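Local structure of plasmid pRiA4b Orf3-like domain-containing protein (Methanosarcina mazei, 2I1S) at residues V8-L13 / K119-K124; E48-H53 / Y103-G108; F55-P60 / D92-E97; A139-S144 / L170-D175. The protein is of unknown function and belongs to the plasmid pRiA4b ORF-3-like family, with no activity or ligand yet assigned to it. All blocks are in the same frame, centred on the assembly; numbering follows the deposited sequence.

Contact 1: V8-L13 / K119-K124; sequences VYHLKL and KILPRK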
# COMPACT_ATOMS: atom_id res chain seq x y z
N VAL A 8 -6.57 16.56 -6.36
CA VAL A 8 -6.27 15.16 -6.02
C VAL A 8 -4.77 14.81 -6.10
O VAL A 8 -4.04 15.28 -6.97
CB VAL A 8 -7.18 14.15 -6.78
CG1 VAL A 8 -8.62 14.43 -6.45
CG2 VAL A 8 -7.00 14.23 -8.24
N TYR A 9 -4.32 14.00 -5.15
CA TYR A 9 -2.94 13.51 -5.11
C TYR A 9 -2.84 12.20 -5.91
O TYR A 9 -3.52 11.23 -5.58
CB TYR A 9 -2.54 13.31 -3.64
CG TYR A 9 -2.39 14.59 -2.81
CD1 TYR A 9 -2.74 15.85 -3.34
CD2 TYR A 9 -1.90 14.54 -1.49
CE1 TYR A 9 -2.59 17.03 -2.60
CE2 TYR A 9 -1.75 15.70 -0.73
CZ TYR A 9 -2.10 16.96 -1.29
OH TYR A 9 -1.96 18.14 -0.54
N HIS A 10 -2.00 12.20 -6.96
CA HIS A 10 -1.64 10.99 -7.71
C HIS A 10 -0.45 10.30 -7.04
O HIS A 10 0.70 10.81 -7.09
CB HIS A 10 -1.32 11.31 -9.18
CG HIS A 10 -2.41 12.08 -9.88
ND1 HIS A 10 -2.88 11.74 -11.13
CD2 HIS A 10 -3.12 13.17 -9.50
CE1 HIS A 10 -3.83 12.59 -11.49
NE2 HIS A 10 -4.00 13.46 -10.52
N LEU A 11 -0.73 9.15 -6.41
CA LEU A 11 0.23 8.45 -5.56
C LEU A 11 0.69 7.18 -6.23
O LEU A 11 -0.14 6.48 -6.80
CB LEU A 11 -0.44 8.08 -4.21
CG LEU A 11 -0.93 9.26 -3.36
CD1 LEU A 11 -1.61 8.73 -2.08
CD2 LEU A 11 0.20 10.30 -3.00
N LYS A 12 1.98 6.86 -6.18
CA LYS A 12 2.37 5.48 -6.46
C LYS A 12 2.62 4.76 -5.16
O LYS A 12 3.16 5.34 -4.21
CB LYS A 12 3.59 5.39 -7.35
CG LYS A 12 3.85 4.00 -7.90
CD LYS A 12 5.12 4.01 -8.72
CE LYS A 12 5.48 2.57 -9.06
NZ LYS A 12 6.81 2.40 -9.68
N LEU A 13 2.16 3.51 -5.10
CA LEU A 13 2.35 2.63 -3.94
C LEU A 13 3.10 1.40 -4.39
O LEU A 13 2.62 0.69 -5.30
CB LEU A 13 1.01 2.17 -3.37
CG LEU A 13 -0.09 3.22 -3.21
CD1 LEU A 13 -1.32 2.57 -2.61
CD2 LEU A 13 0.35 4.41 -2.38
N LYS A 119 1.96 13.60 -8.68
CA LYS A 119 1.26 14.79 -9.22
C LYS A 119 0.14 15.22 -8.29
O LYS A 119 -0.56 14.37 -7.71
CB LYS A 119 0.62 14.48 -10.57
CG LYS A 119 1.56 14.11 -11.70
CD LYS A 119 1.00 12.92 -12.52
CE LYS A 119 -0.27 13.30 -13.28
NZ LYS A 119 -0.19 12.96 -14.75
N ILE A 120 -0.01 16.52 -8.14
CA ILE A 120 -1.17 17.15 -7.51
C ILE A 120 -1.96 17.81 -8.64
O ILE A 120 -1.42 18.67 -9.33
CB ILE A 120 -0.74 18.23 -6.47
CG1 ILE A 120 0.05 17.62 -5.30
CG2 ILE A 120 -1.96 19.02 -5.96
CD1 ILE A 120 0.39 18.61 -4.18
N LEU A 121 -3.22 17.41 -8.85
CA LEU A 121 -4.01 17.97 -9.95
C LEU A 121 -5.46 18.29 -9.55
O LEU A 121 -5.96 17.71 -8.59
CB LEU A 121 -3.96 17.03 -11.16
CG LEU A 121 -2.62 17.02 -11.92
CD1 LEU A 121 -2.65 16.00 -13.04
CD2 LEU A 121 -2.18 18.41 -12.43
N PRO A 122 -6.13 19.26 -10.26
CA PRO A 122 -7.55 19.51 -9.93
C PRO A 122 -8.36 18.23 -10.14
O PRO A 122 -8.06 17.46 -11.05
CB PRO A 122 -7.98 20.60 -10.94
CG PRO A 122 -6.74 21.26 -11.36
CD PRO A 122 -5.66 20.17 -11.32
N ARG A 123 -9.34 17.99 -9.28
CA ARG A 123 -10.19 16.81 -9.41
C ARG A 123 -11.06 16.88 -10.67
O ARG A 123 -11.39 17.96 -11.16
CB ARG A 123 -11.05 16.63 -8.17
CG ARG A 123 -12.20 17.61 -8.02
CD ARG A 123 -13.40 16.86 -7.45
NE ARG A 123 -13.86 17.46 -6.21
CZ ARG A 123 -14.84 16.97 -5.46
NH1 ARG A 123 -15.19 17.60 -4.34
NH2 ARG A 123 -15.46 15.85 -5.83
N LYS A 124 -11.41 15.72 -11.19
CA LYS A 124 -12.13 15.66 -12.45
C LYS A 124 -13.63 15.61 -12.16
O LYS A 124 -14.05 14.92 -11.23
CB LYS A 124 -11.67 14.45 -13.28
CG LYS A 124 -12.00 14.54 -14.75
CD LYS A 124 -11.75 13.23 -15.48
CE LYS A 124 -12.17 13.37 -16.95
NZ LYS A 124 -12.16 12.05 -17.66
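Val8 and Leu121 form an antiparallel hydrogen-bonded pair where strand 7-15 meets the end of strand 111-122, two neighbours in the mixed sheet of this protein. Backbone bonds do the joining. Val8 N donates to Leu121 O at 2.6 Å and Leu121 N answers to Val8 O at 3.0 Å. Two residues on, His10 N reaches Lys119 O at 2.7 Å, while the return bond from Lys119 N to His10 O is weak. Strand 22-29 takes the other edge of strand 7-15, through Val28 to Tyr9.

Side chains pack on both faces of the pair. Tyr9 and Ile120 lie side by side and point the same way, with Ile120 CD1 3.7 Å from Tyr9 CE1. On the face of Val8 and His10, the Val8 and Arg123 side chains cross at about a right angle, Val8 CG1 against Arg123 CB. Arg123 NE bonds onward to Phe5 O.

The His10 ring is met by two side chains of 119-124. Leu121 CB comes within 3.6 Å of His10 NE2, an atom buried here without a polar partner. A bend in the Lys119 chain (chi3 67°) turns CE over the imidazole face in a CH-pi contact, 3.7 Å from His10 ND1.

Contact 2: E48-H53 / Y103-G108; sequences EDYHLH and YTYDFG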
# COMPACT_ATOMS: atom_id res chain seq x y z
N GLU A 48 -6.63 -7.22 4.70
CA GLU A 48 -7.82 -7.51 5.50
C GLU A 48 -7.90 -6.66 6.80
O GLU A 48 -8.81 -6.81 7.62
CB GLU A 48 -7.83 -9.00 5.85
CG GLU A 48 -8.23 -9.95 4.75
CD GLU A 48 -9.67 -9.81 4.39
OE1 GLU A 48 -10.46 -9.37 5.23
OE2 GLU A 48 -10.02 -10.12 3.25
N ASP A 49 -6.92 -5.79 6.98
CA ASP A 49 -6.74 -5.01 8.20
C ASP A 49 -6.68 -5.80 9.52
O ASP A 49 -7.29 -5.43 10.51
CB ASP A 49 -7.72 -3.83 8.27
CG ASP A 49 -7.08 -2.62 8.94
OD1 ASP A 49 -5.88 -2.67 9.27
OD2 ASP A 49 -7.77 -1.62 9.11
N TYR A 50 -5.90 -6.87 9.53
CA TYR A 50 -5.83 -7.77 10.68
C TYR A 50 -4.79 -7.29 11.67
O TYR A 50 -4.83 -7.66 12.86
CB TYR A 50 -5.30 -9.12 10.21
CG TYR A 50 -6.25 -9.98 9.43
CD1 TYR A 50 -7.55 -10.15 9.86
CD2 TYR A 50 -5.82 -10.68 8.29
CE1 TYR A 50 -8.43 -10.97 9.16
CE2 TYR A 50 -6.67 -11.53 7.59
CZ TYR A 50 -7.99 -11.66 8.03
OH TYR A 50 -8.87 -12.48 7.39
N HIS A 51 -3.82 -6.52 11.15
CA HIS A 51 -2.58 -6.31 11.87
C HIS A 51 -2.39 -4.83 12.15
O HIS A 51 -3.20 -4.02 11.70
CB HIS A 51 -1.39 -6.86 11.06
CG HIS A 51 -1.54 -8.28 10.65
ND1 HIS A 51 -1.51 -9.34 11.56
CD2 HIS A 51 -1.78 -8.84 9.44
CE1 HIS A 51 -1.69 -10.47 10.92
NE2 HIS A 51 -1.86 -10.19 9.63
N LEU A 52 -1.32 -4.50 12.89
CA LEU A 52 -0.94 -3.13 13.16
C LEU A 52 -0.31 -2.50 11.91
O LEU A 52 0.23 -3.21 11.06
CB LEU A 52 -0.00 -3.05 14.39
CG LEU A 52 -0.58 -3.63 15.67
CD1 LEU A 52 0.38 -3.47 16.83
CD2 LEU A 52 -1.95 -3.04 16.04
N HIS A 53 -0.43 -1.18 11.81
CA HIS A 53 0.24 -0.40 10.77
C HIS A 53 0.84 0.93 11.30
O HIS A 53 0.52 1.38 12.39
CB HIS A 53 -0.70 -0.15 9.58
CG HIS A 53 -1.60 1.00 9.78
ND1 HIS A 53 -2.85 0.88 10.35
CD2 HIS A 53 -1.42 2.32 9.52
CE1 HIS A 53 -3.41 2.08 10.42
NE2 HIS A 53 -2.56 2.97 9.94
N TYR A 103 5.03 3.22 4.65
CA TYR A 103 3.92 2.56 5.34
C TYR A 103 4.32 1.13 5.69
O TYR A 103 4.65 0.36 4.80
CB TYR A 103 2.70 2.53 4.42
CG TYR A 103 1.47 1.77 4.88
CD1 TYR A 103 0.56 2.34 5.77
CD2 TYR A 103 1.17 0.51 4.37
CE1 TYR A 103 -0.61 1.65 6.17
CE2 TYR A 103 0.00 -0.18 4.76
CZ TYR A 103 -0.89 0.39 5.65
OH TYR A 103 -2.08 -0.27 5.99
N THR A 104 4.26 0.80 6.96
CA THR A 104 4.45 -0.57 7.43
C THR A 104 3.10 -1.15 7.91
O THR A 104 2.34 -0.51 8.64
CB THR A 104 5.54 -0.62 8.56
OG1 THR A 104 6.75 -0.02 8.08
CG2 THR A 104 5.83 -2.07 9.02
N TYR A 105 2.80 -2.36 7.46
CA TYR A 105 1.62 -3.08 7.84
C TYR A 105 2.05 -4.51 8.22
O TYR A 105 2.79 -5.16 7.46
CB TYR A 105 0.61 -3.09 6.68
CG TYR A 105 -0.55 -4.05 6.89
CD1 TYR A 105 -1.45 -3.87 7.96
CD2 TYR A 105 -0.72 -5.17 6.05
CE1 TYR A 105 -2.52 -4.76 8.19
CE2 TYR A 105 -1.78 -6.06 6.25
CZ TYR A 105 -2.68 -5.85 7.35
OH TYR A 105 -3.77 -6.71 7.60
N ASP A 106 1.59 -4.98 9.39
CA ASP A 106 1.95 -6.31 9.93
C ASP A 106 3.35 -6.24 10.49
O ASP A 106 4.32 -6.32 9.75
CB ASP A 106 1.85 -7.45 8.87
CG ASP A 106 1.84 -8.85 9.49
OD1 ASP A 106 1.27 -9.78 8.90
OD2 ASP A 106 2.38 -9.04 10.60
N PHE A 107 3.44 -6.11 11.81
CA PHE A 107 4.73 -5.97 12.49
C PHE A 107 5.43 -7.32 12.67
O PHE A 107 6.55 -7.36 13.22
CB PHE A 107 4.56 -5.21 13.84
CG PHE A 107 4.08 -3.78 13.67
CD1 PHE A 107 4.02 -3.19 12.39
CD2 PHE A 107 3.72 -3.01 14.77
CE1 PHE A 107 3.59 -1.90 12.20
CE2 PHE A 107 3.29 -1.69 14.60
CZ PHE A 107 3.21 -1.13 13.33
N GLY A 108 4.79 -8.40 12.23
CA GLY A 108 5.44 -9.72 12.14
C GLY A 108 6.04 -9.96 10.75
O GLY A 108 7.26 -10.10 10.60
O HOH W 1 1.04 -6.47 13.50
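Tyr50 N donates to Tyr105 OH at 2.9 Å, a bond that joins the phenol oxygen to the backbone of the 48-53 loop. The same OH is hydrogen-bonded to Glu142. Further along, Asp106 N gives a nearly straight bond (166°) to Leu52 O at 2.8 Å. A water beside it accepts from both Leu52 N and Phe107 N, so the backbones are bridged a second time. A phenylalanine in place of Tyr105 would probably leave Tyr50 N without its acceptor and cost the Glu142 carboxylate one of its partners.

Asp106 has CG anti to its backbone N (chi1 -164°), which lays the carboxylate beside the His51 ring. The two planes are stacked, 21° apart, with OD1 3.2 Å above the imidazole plane and toward its rim; Tyr50 CB covers the centre of the opposite face. The hydrogen bond of His51 NE2 is with Asp143 OD1. Asp106 OD2 accepts from Gly108 N at 3.0 Å, an Asx turn just after strand 100-105. Here that strand meets the start of strand 53-58, where His53 and Tyr105 make an antiparallel non-hydrogen-bonded pair.

Packing completes the contact. Leu52 CB lies over one face of the Phe107 ring, 3.6 Å from Phe107 CE2, the two side chains crossing at about a right angle. The His53 ring approaches Tyr103 obliquely, His53 CD2 3.5 Å from Tyr103 CE1. The polar ends of this pair look elsewhere: His53 NE2 to Glu85, Tyr103 OH to His38 and Gln42.

Contact 3: F55-P60 / D92-E97; sequences FEMVNP and DYFTLE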
# COMPACT_ATOMS: atom_id res chain seq x y z
N PHE A 55 2.77 4.83 9.46
CA PHE A 55 3.49 5.60 8.47
C PHE A 55 4.71 6.25 9.16
O PHE A 55 4.66 6.60 10.35
CB PHE A 55 2.61 6.72 7.89
CG PHE A 55 1.31 6.25 7.29
CD1 PHE A 55 1.20 6.02 5.91
CD2 PHE A 55 0.17 6.05 8.09
CE1 PHE A 55 -0.01 5.59 5.35
CE2 PHE A 55 -1.04 5.62 7.54
CZ PHE A 55 -1.12 5.38 6.14
N GLU A 56 5.80 6.35 8.41
CA GLU A 56 6.95 7.17 8.75
C GLU A 56 7.11 8.22 7.63
O GLU A 56 7.23 7.86 6.46
CB GLU A 56 8.24 6.35 8.77
CG GLU A 56 8.49 5.52 10.00
CD GLU A 56 9.84 4.79 9.94
OE1 GLU A 56 10.64 5.03 8.98
OE2 GLU A 56 10.09 3.96 10.85
N MET A 57 7.12 9.49 7.99
CA MET A 57 7.29 10.56 6.99
C MET A 57 8.02 11.75 7.63
O MET A 57 7.80 12.06 8.81
CB MET A 57 5.91 10.95 6.43
CG MET A 57 5.91 11.95 5.30
SD MET A 57 4.43 11.90 4.29
CE MET A 57 5.17 12.58 2.85
N VAL A 58 8.91 12.39 6.86
CA VAL A 58 9.43 13.73 7.22
C VAL A 58 8.30 14.78 7.30
O VAL A 58 7.48 14.92 6.36
CB VAL A 58 10.52 14.21 6.20
CG1 VAL A 58 10.78 15.69 6.35
CG2 VAL A 58 11.80 13.42 6.37
N ASN A 59 8.26 15.53 8.40
CA ASN A 59 7.32 16.62 8.56
C ASN A 59 7.90 17.91 7.94
O ASN A 59 8.94 18.39 8.37
CB ASN A 59 6.98 16.75 10.05
CG ASN A 59 6.03 17.91 10.36
OD1 ASN A 59 5.61 18.68 9.49
ND2 ASN A 59 5.70 18.04 11.64
N PRO A 60 7.25 18.45 6.89
CA PRO A 60 7.81 19.63 6.19
C PRO A 60 7.94 20.88 7.04
O PRO A 60 8.79 21.74 6.74
CB PRO A 60 6.82 19.89 5.06
CG PRO A 60 5.59 19.08 5.38
CD PRO A 60 6.00 17.96 6.27
N ASP A 92 -0.85 18.32 4.91
CA ASP A 92 0.11 18.89 5.85
C ASP A 92 1.53 18.31 5.68
O ASP A 92 2.50 18.90 6.16
CB ASP A 92 -0.37 18.67 7.27
CG ASP A 92 -1.52 19.61 7.64
OD1 ASP A 92 -1.53 20.78 7.19
OD2 ASP A 92 -2.43 19.16 8.39
N TYR A 93 1.63 17.18 4.97
CA TYR A 93 2.89 16.45 4.82
C TYR A 93 3.43 16.33 3.39
O TYR A 93 4.60 16.63 3.13
CB TYR A 93 2.78 15.05 5.40
CG TYR A 93 2.87 14.99 6.90
CD1 TYR A 93 4.09 14.82 7.52
CD2 TYR A 93 1.73 15.08 7.69
CE1 TYR A 93 4.19 14.76 8.89
CE2 TYR A 93 1.81 15.03 9.07
CZ TYR A 93 3.05 14.88 9.67
OH TYR A 93 3.14 14.82 11.05
N PHE A 94 2.58 15.87 2.47
CA PHE A 94 2.99 15.69 1.08
C PHE A 94 3.02 17.01 0.33
O PHE A 94 2.04 17.76 0.30
CB PHE A 94 2.05 14.71 0.34
CG PHE A 94 2.20 13.26 0.75
CD1 PHE A 94 1.40 12.73 1.75
CD2 PHE A 94 3.10 12.42 0.07
CE1 PHE A 94 1.52 11.38 2.14
CE2 PHE A 94 3.23 11.09 0.43
CZ PHE A 94 2.43 10.56 1.47
N THR A 95 4.17 17.30 -0.27
CA THR A 95 4.30 18.39 -1.21
C THR A 95 5.19 17.84 -2.33
O THR A 95 5.61 16.68 -2.28
CB THR A 95 4.94 19.65 -0.57
OG1 THR A 95 6.37 19.61 -0.71
CG2 THR A 95 4.56 19.76 0.93
N LEU A 96 5.46 18.68 -3.32
CA LEU A 96 6.33 18.30 -4.42
C LEU A 96 7.83 18.23 -4.04
O LEU A 96 8.58 17.48 -4.67
CB LEU A 96 6.07 19.18 -5.66
CG LEU A 96 4.64 19.27 -6.24
CD1 LEU A 96 4.55 20.38 -7.30
CD2 LEU A 96 4.12 17.93 -6.82
N GLU A 97 8.29 18.97 -3.03
CA GLU A 97 9.61 18.65 -2.46
C GLU A 97 9.57 17.89 -1.12
O GLU A 97 10.52 17.96 -0.33
CB GLU A 97 10.58 19.85 -2.40
CG GLU A 97 10.11 21.01 -1.56
CD GLU A 97 9.50 22.11 -2.41
OE1 GLU A 97 8.54 21.83 -3.16
OE2 GLU A 97 10.00 23.25 -2.31
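Met57 has CG anti to its backbone N (chi1 -175°), and its chain runs on extended, which carries SD and CE from strand 53-58 up to the Phe94 ring. Phe94, with CG anti to its own carbonyl carbon (chi1 -72°), offers that ring from the segment following helix 90-93. The result is a Met-aromatic contact joining a strand of the mixed sheet to the loop that follows helix 90-93.

Met57 CE stands over the centre of the Phe94 ring, 3.3 Å above its plane, and the two side chains cross at about a right angle. Met57 SD lies over the same ring, 3.8 Å from the centroid, and also touches Tyr93 CB at 3.7 Å. An alanine in place of Phe94 would probably open a gap beneath the thioether and set the Met57 methyl free to turn. Ala101 and Phe34 lie against Phe94 from the fold around it.

Tyr93 slides past Met57 in the opposite direction and reaches the chain beyond it. Val58 O meets the edge of its ring, in plane, 3.6 Å from Tyr93 CD1. Asn59 CB comes equally close to CE1. The phenol OH is held outside the pair, by Asp66 OD2, and Asn98 ND2 bonds both Val58 O and Tyr93 O, tying the two backbones together through a third residue. At the far end the Pro60 ring lies against the backbone of Asp92 and Tyr93, its CG 3.2 Å from Asp92 O and 3.5 Å from Tyr93 O.

Contact 4: A139-S144 / L170-D175; sequences AVPEDS and LWLGDD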
# COMPACT_ATOMS: atom_id res chain seq x y z
N ALA A 139 -0.94 -8.56 -5.33
CA ALA A 139 -0.54 -8.20 -3.98
C ALA A 139 -0.12 -9.42 -3.15
O ALA A 139 -0.58 -10.55 -3.36
CB ALA A 139 -1.67 -7.46 -3.32
N VAL A 140 0.80 -9.21 -2.20
CA VAL A 140 1.23 -10.34 -1.36
C VAL A 140 0.02 -10.74 -0.49
O VAL A 140 -0.67 -9.86 0.05
CB VAL A 140 2.46 -9.96 -0.47
CG1 VAL A 140 3.69 -9.63 -1.35
CG2 VAL A 140 2.15 -8.80 0.51
N PRO A 141 -0.26 -12.05 -0.38
CA PRO A 141 -1.38 -12.44 0.49
C PRO A 141 -1.06 -12.14 1.95
O PRO A 141 0.13 -12.05 2.32
CB PRO A 141 -1.50 -13.94 0.26
CG PRO A 141 -0.84 -14.14 -1.19
CD PRO A 141 0.33 -13.22 -1.08
N GLU A 142 -2.11 -11.97 2.75
CA GLU A 142 -1.95 -11.82 4.15
C GLU A 142 -1.17 -13.04 4.71
O GLU A 142 -1.40 -14.16 4.27
CB GLU A 142 -3.32 -11.64 4.85
CG GLU A 142 -4.01 -10.29 4.56
CD GLU A 142 -3.70 -9.22 5.61
OE1 GLU A 142 -2.71 -9.40 6.36
OE2 GLU A 142 -4.45 -8.19 5.72
N ASP A 143 -0.24 -12.78 5.65
CA ASP A 143 0.35 -13.79 6.52
C ASP A 143 1.35 -14.71 5.79
O ASP A 143 1.77 -15.77 6.32
CB ASP A 143 -0.77 -14.59 7.21
CG ASP A 143 -1.79 -13.69 7.90
OD1 ASP A 143 -1.39 -12.76 8.63
OD2 ASP A 143 -3.00 -13.92 7.72
N SER A 144 1.75 -14.29 4.59
CA SER A 144 2.54 -15.13 3.69
C SER A 144 4.06 -15.18 4.01
O SER A 144 4.84 -15.70 3.20
CB SER A 144 2.31 -14.76 2.22
OG SER A 144 2.82 -13.47 1.92
N LEU A 170 -1.78 -25.37 -2.16
CA LEU A 170 -2.86 -25.42 -1.18
C LEU A 170 -2.91 -24.12 -0.37
O LEU A 170 -3.99 -23.55 -0.14
CB LEU A 170 -2.73 -26.66 -0.27
CG LEU A 170 -3.95 -27.03 0.61
CD1 LEU A 170 -5.18 -27.49 -0.19
CD2 LEU A 170 -3.60 -28.08 1.67
N TRP A 171 -1.71 -23.63 -0.03
CA TRP A 171 -1.51 -22.43 0.78
C TRP A 171 -2.05 -21.18 0.04
O TRP A 171 -2.83 -20.41 0.61
CB TRP A 171 0.00 -22.25 1.12
CG TRP A 171 0.27 -21.39 2.32
CD1 TRP A 171 0.74 -21.81 3.53
CD2 TRP A 171 0.12 -19.95 2.43
NE1 TRP A 171 0.88 -20.74 4.39
CE2 TRP A 171 0.51 -19.59 3.74
CE3 TRP A 171 -0.27 -18.94 1.53
CZ2 TRP A 171 0.48 -18.25 4.20
CZ3 TRP A 171 -0.31 -17.60 1.99
CH2 TRP A 171 0.05 -17.28 3.32
N LEU A 172 -1.66 -21.02 -1.22
CA LEU A 172 -1.99 -19.85 -2.03
C LEU A 172 -3.31 -20.01 -2.76
O LEU A 172 -3.89 -19.02 -3.18
CB LEU A 172 -0.85 -19.52 -3.02
CG LEU A 172 0.48 -18.98 -2.47
CD1 LEU A 172 1.57 -19.05 -3.53
CD2 LEU A 172 0.32 -17.54 -1.99
N GLY A 173 -3.77 -21.25 -2.91
CA GLY A 173 -5.01 -21.55 -3.61
C GLY A 173 -4.81 -21.92 -5.08
O GLY A 173 -3.85 -21.48 -5.73
N ASP A 174 -5.76 -22.69 -5.61
CA ASP A 174 -5.70 -23.18 -6.99
C ASP A 174 -5.53 -22.08 -8.01
O ASP A 174 -4.73 -22.21 -8.93
CB ASP A 174 -7.00 -23.93 -7.35
CG ASP A 174 -6.84 -25.42 -7.24
OD1 ASP A 174 -5.68 -25.89 -7.21
OD2 ASP A 174 -7.88 -26.12 -7.18
N ASP A 175 -6.34 -21.04 -7.85
CA ASP A 175 -6.51 -19.98 -8.83
C ASP A 175 -5.47 -18.86 -8.71
O ASP A 175 -5.48 -17.92 -9.49
CB ASP A 175 -7.93 -19.39 -8.74
CG ASP A 175 -8.42 -19.19 -7.28
OD1 ASP A 175 -9.27 -18.28 -7.05
OD2 ASP A 175 -8.00 -19.96 -6.38
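Glu142, whose carbonyl touches Trp171, has its OE2 gripped by Glu48 N and Tyr105 OH. Toward helix 165-172 the loop presents carbonyl oxygens together with the side chains of Pro141 and Ser144.

The backbone of the loop is folded into a type II beta turn from Pro141 to Ser144, with Asp143 at a positive phi of 73°. Ser144 adds a bond of its own: OG sits between its backbone N and carbonyl carbon (chi1 67°) and donates back to Pro141 O at 3.1 Å, so the side chain spans the turn it ends.

Across the contact the interaction is packing. Trp171 meets the turn with the six-membered half of its indole. Two carbonyl oxygens meet the rim near the ring plane, Asp143 O 3.5 Å from Trp171 CZ2 and Glu142 O 3.6 Å from Trp171 CH2, an approach that probably suits the slightly positive ring hydrogens. Ser144 comes in obliquely instead, its CA 3.3 Å from Trp171 CH2 and its CB 3.6 Å from the same atom. Next to the indole, Leu172 CD2 touches Pro141 CG at 3.7 Å, with the two side chains crossing obliquely. Met153 of helix 146-157 touches both Ser144 and Leu172, so a second helix borders the same contact. The arrangement is surface packing of the C-terminal end of a helix against a type II turn, in the loop between strand 131-136 and helix 146-157.

Three of the contacts reach one mixed sheet. Contacts 2 and 3 are nested inside the chain loop closed by contact 1, and contact 3 lies inside that of contact 2. Contact 3 is the bridge between them: Phe94 CB lies 4.1 Å from Tyr9 CE2 of contact 1, and Phe55 CE1 packs 3.3 Å from Tyr103 CD1 of contact 2. Contacts 1 and 2 themselves do not touch; their nearest atoms are about 7 Å apart and their centres about 25 Å. Contact 4 comes later in the chain and is tied to contact 2 by a probable hydrogen bond of 2.5 Å between Tyr105 OH and Glu142 OE2. Contacts 3 and 4 are the farthest apart, about 33 Å between centres. No active site has been assigned.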